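Local coordinates for protein similar to hydroxylamine oxidoreductase (Kuenenia stuttgartiensis, PDB 6H5L) that probably works as an oxidoreductase, a multiheme c-type cytochrome of the hydroxylamine oxidoreductase family that assembles into a reductase complex of an anammox bacterium, at residues 441-446 with 461-466. Sequence-based numbering, arbitrary orientation.
Sequences GVYGMF and NRLWFW. With HEC (heme c), chain F.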
loop_
_atom_site.group_PDB
_atom_site.type_symbol
_atom_site.label_atom_id
_atom_site.label_comp_id
_atom_site.label_asym_id
_atom_site.label_seq_id
_atom_site.Cartn_x
_atom_site.Cartn_y
_atom_site.Cartn_z
ATOM N N GLY A 441 48.174 -22.006 -39.849
ATOM C CA GLY A 441 47.564 -22.680 -40.978
ATOM C C GLY A 441 46.100 -22.380 -41.191
ATOM O O GLY A 441 45.487 -22.930 -42.109
ATOM N N VAL A 442 45.515 -21.507 -40.365
ATOM C CA VAL A 442 44.071 -21.278 -40.385
ATOM C C VAL A 442 43.641 -20.266 -41.434
ATOM O O VAL A 442 42.447 -19.953 -41.519
ATOM C CB VAL A 442 43.615 -20.831 -38.980
ATOM C CG1 VAL A 442 43.880 -19.339 -38.770
ATOM C CG2 VAL A 442 42.155 -21.187 -38.729
ATOM N N TYR A 443 44.572 -19.752 -42.244
ATOM C CA TYR A 443 44.236 -18.679 -43.179
ATOM C C TYR A 443 43.100 -19.078 -44.115
ATOM O O TYR A 443 42.257 -18.245 -44.466
ATOM C CB TYR A 443 45.471 -18.275 -43.982
ATOM C CG TYR A 443 45.984 -19.357 -44.904
ATOM C CD1 TYR A 443 46.855 -20.333 -44.441
ATOM C CD2 TYR A 443 45.599 -19.399 -46.238
ATOM C CE1 TYR A 443 47.326 -21.323 -45.280
ATOM C CE2 TYR A 443 46.064 -20.385 -47.083
ATOM C CZ TYR A 443 46.927 -21.345 -46.600
ATOM O OH TYR A 443 47.394 -22.330 -47.440
ATOM N N GLY A 444 43.061 -20.347 -44.529
ATOM C CA GLY A 444 42.010 -20.813 -45.417
ATOM C C GLY A 444 40.622 -20.733 -44.820
ATOM O O GLY A 444 39.635 -20.714 -45.565
ATOM N N MET A 445 40.525 -20.691 -43.490
ATOM C CA MET A 445 39.245 -20.452 -42.835
ATOM C C MET A 445 38.672 -19.092 -43.211
ATOM O O MET A 445 37.449 -18.914 -43.234
ATOM C CB MET A 445 39.421 -20.538 -41.318
ATOM C CG MET A 445 38.293 -21.200 -40.566
ATOM S SD MET A 445 38.507 -22.986 -40.492
ATOM C CE MET A 445 37.061 -23.444 -39.547
ATOM N N PHE A 446 39.541 -18.128 -43.515
ATOM C CA PHE A 446 39.170 -16.728 -43.673
ATOM C C PHE A 446 39.134 -16.278 -45.126
ATOM O O PHE A 446 38.259 -15.492 -45.505
ATOM C CB PHE A 446 40.149 -15.833 -42.899
ATOM C CG PHE A 446 40.219 -16.124 -41.418
ATOM C CD1 PHE A 446 40.828 -17.277 -40.946
ATOM C CD2 PHE A 446 39.704 -15.228 -40.499
ATOM C CE1 PHE A 446 40.894 -17.540 -39.591
ATOM C CE2 PHE A 446 39.769 -15.484 -39.143
ATOM C CZ PHE A 446 40.367 -16.641 -38.689
ATOM N N ASN A 461 40.922 -27.800 -41.235
ATOM C CA ASN A 461 40.751 -26.513 -40.568
ATOM C C ASN A 461 39.439 -26.465 -39.794
ATOM O O ASN A 461 39.397 -26.006 -38.648
ATOM C CB ASN A 461 40.816 -25.378 -41.589
ATOM C CG ASN A 461 42.236 -25.035 -41.992
ATOM O OD1 ASN A 461 43.187 -25.340 -41.273
ATOM N ND2 ASN A 461 42.386 -24.390 -43.143
ATOM N N ARG A 462 38.353 -26.939 -40.406
ATOM C CA ARG A 462 37.080 -26.992 -39.694
ATOM C C ARG A 462 37.122 -27.986 -38.541
ATOM O O ARG A 462 36.377 -27.833 -37.566
ATOM C CB ARG A 462 35.947 -27.335 -40.659
ATOM C CG ARG A 462 35.524 -26.180 -41.557
ATOM C CD ARG A 462 34.320 -26.545 -42.411
ATOM N NE ARG A 462 34.638 -27.585 -43.383
ATOM C CZ ARG A 462 35.154 -27.348 -44.584
ATOM N NH1 ARG A 462 35.411 -26.103 -44.961
ATOM N NH2 ARG A 462 35.411 -28.354 -45.409
ATOM N N LEU A 463 37.979 -29.005 -38.630
ATOM C CA LEU A 463 38.088 -29.973 -37.544
ATOM C C LEU A 463 38.686 -29.333 -36.296
ATOM O O LEU A 463 38.129 -29.456 -35.198
ATOM C CB LEU A 463 38.922 -31.176 -37.995
ATOM C CG LEU A 463 38.915 -32.452 -37.146
ATOM C CD1 LEU A 463 39.273 -33.655 -38.000
ATOM C CD2 LEU A 463 39.871 -32.356 -35.964
ATOM N N TRP A 464 39.818 -28.642 -36.441
ATOM C CA TRP A 464 40.533 -28.138 -35.276
ATOM C C TRP A 464 40.168 -26.707 -34.900
ATOM O O TRP A 464 40.418 -26.305 -33.758
ATOM C CB TRP A 464 42.051 -28.239 -35.494
ATOM C CG TRP A 464 42.617 -27.282 -36.504
ATOM C CD1 TRP A 464 42.830 -27.520 -37.831
ATOM C CD2 TRP A 464 43.069 -25.945 -36.261
ATOM N NE1 TRP A 464 43.371 -26.409 -38.431
ATOM C CE2 TRP A 464 43.528 -25.428 -37.488
ATOM C CE3 TRP A 464 43.124 -25.131 -35.125
ATOM C CZ2 TRP A 464 44.031 -24.136 -37.612
ATOM C CZ3 TRP A 464 43.626 -23.849 -35.250
ATOM C CH2 TRP A 464 44.075 -23.365 -36.483
ATOM N N PHE A 465 39.576 -25.929 -35.811
ATOM C CA PHE A 465 39.225 -24.550 -35.505
ATOM C C PHE A 465 37.731 -24.322 -35.317
ATOM O O PHE A 465 37.348 -23.267 -34.800
ATOM C CB PHE A 465 39.749 -23.606 -36.600
ATOM C CG PHE A 465 39.778 -22.160 -36.188
ATOM C CD1 PHE A 465 40.760 -21.691 -35.331
ATOM C CD2 PHE A 465 38.824 -21.271 -36.656
ATOM C CE1 PHE A 465 40.791 -20.363 -34.948
ATOM C CE2 PHE A 465 38.849 -19.941 -36.276
ATOM C CZ PHE A 465 39.835 -19.486 -35.421
ATOM N N TRP A 466 36.879 -25.261 -35.723
ATOM C CA TRP A 466 35.444 -25.141 -35.496
ATOM C C TRP A 466 34.926 -26.204 -34.537
ATOM O O TRP A 466 34.392 -25.879 -33.475
ATOM C CB TRP A 466 34.681 -25.236 -36.825
ATOM C CG TRP A 466 34.369 -23.928 -37.465
ATOM C CD1 TRP A 466 34.860 -22.704 -37.119
ATOM C CD2 TRP A 466 33.483 -23.711 -38.568
ATOM N NE1 TRP A 466 34.340 -21.737 -37.947
ATOM C CE2 TRP A 466 33.492 -22.331 -38.845
ATOM C CE3 TRP A 466 32.685 -24.552 -39.352
ATOM C CZ2 TRP A 466 32.730 -21.770 -39.869
ATOM C CZ3 TRP A 466 31.931 -23.993 -40.370
ATOM C CH2 TRP A 466 31.959 -22.616 -40.619
HETATM FE FE HEC F . 38.889 -13.060 -33.793
HETATM C CHA HEC F . 40.451 -15.165 -31.644
HETATM C CHB HEC F . 41.599 -12.749 -35.697
HETATM C CHC HEC F . 36.897 -11.950 -36.463
HETATM C CHD HEC F . 36.226 -12.703 -31.733
HETATM N NA HEC F . 40.705 -13.811 -33.674
HETATM C C1A HEC F . 41.174 -14.699 -32.726
HETATM C C2A HEC F . 42.540 -15.037 -33.093
HETATM C C3A HEC F . 42.850 -14.366 -34.208
HETATM C C4A HEC F . 41.701 -13.577 -34.600
HETATM C CMA HEC F . 44.202 -14.421 -34.952
HETATM C CAA HEC F . 43.496 -15.994 -32.344
HETATM C CBA HEC F . 43.735 -15.500 -30.923
HETATM C CGA HEC F . 44.924 -14.578 -30.909
HETATM O O1A HEC F . 44.775 -13.445 -30.387
HETATM O O2A HEC F . 46.007 -14.962 -31.424
HETATM N NB HEC F . 39.190 -12.383 -35.731
HETATM C C1B HEC F . 40.414 -12.487 -36.351
HETATM C C2B HEC F . 40.229 -12.291 -37.774
HETATM C C3B HEC F . 38.909 -12.066 -37.993
HETATM C C4B HEC F . 38.246 -12.124 -36.701
HETATM C CMB HEC F . 41.430 -12.350 -38.749
HETATM C CAB HEC F . 38.094 -11.787 -39.291
HETATM C CBB HEC F . 38.877 -11.263 -40.517
HETATM N NC HEC F . 36.924 -12.395 -34.056
HETATM C C1C HEC F . 36.282 -12.065 -35.235
HETATM C C2C HEC F . 34.855 -11.977 -34.968
HETATM C C3C HEC F . 34.685 -12.078 -33.639
HETATM C C4C HEC F . 35.972 -12.409 -33.055
HETATM C CMC HEC F . 33.807 -11.487 -35.997
HETATM C CAC HEC F . 33.359 -11.973 -32.843
HETATM C CBC HEC F . 32.359 -13.070 -33.268
HETATM N ND HEC F . 38.407 -13.834 -31.959
HETATM C C1D HEC F . 37.239 -13.518 -31.273
HETATM C C2D HEC F . 37.260 -14.190 -29.993
HETATM C C3D HEC F . 38.590 -14.965 -29.959
HETATM C C4D HEC F . 39.228 -14.682 -31.225
HETATM C CMD HEC F . 36.163 -14.114 -28.908
HETATM C CAD HEC F . 39.152 -15.867 -28.836
HETATM C CBD HEC F . 38.130 -16.918 -28.416
HETATM C CGD HEC F . 38.721 -17.761 -27.319
HETATM O O1D HEC F . 39.949 -17.640 -27.085
HETATM O O2D HEC F . 37.973 -18.550 -26.688
HETATM O O HOH W 1 38.076 -14.908 -34.407
#
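Met445 enters the surface of helix 455-476 as a knob among Asn461, Arg462, Phe465 and Trp466, a compact example of how one flexible thioether can fill a hole lined by unlike side chains. A turn about its CB-CG bond (chi2 87°) swings the methyl onto the indole: CE stands over one face of Trp466, 3.4 Å from the centroid of the five-membered ring and 12° off its normal, a CH-pi contact. The sulfur takes part in a longer Met-aromatic contact above the same ring, and SD also lies 3.5 Å from Asn461 CB, with the Asn461 carbonyl O close by. Beside this knob, Val442 meets two rings. CG2, set anti to the backbone N, rests over a face of Phe465, 3.8 Å from the ring centroid, while CB abuts Trp464 CH2 at 3.6 Å. Together they join the short helical turn 443-446 and the residue before it to the long helix 455-476, the last but one in this multiheme cytochrome, close to a heme c whose iron carries a water ligand; Phe446 belongs to that heme's pocket, its CE2 3.5 Å from HEC C2B. On the long helix Asn461 OD1 accepts a hydrogen bond from Trp464 NE1 (3.0 Å) on a lone pair in its carbonyl plane, though the N-H is bent (146°) and OD1 sits somewhat out of the indole plane; its ND2 is hydrogen-bonded to Asn458 OD1. A leucine here would probably leave the indole N-H of Trp464 without this acceptor and Asn458 OD1 without its donor, and the indole less firmly fixed beside Val442. Met493 of the second subunit, another copy of this protein, packs on Met445, Arg462 and Trp466.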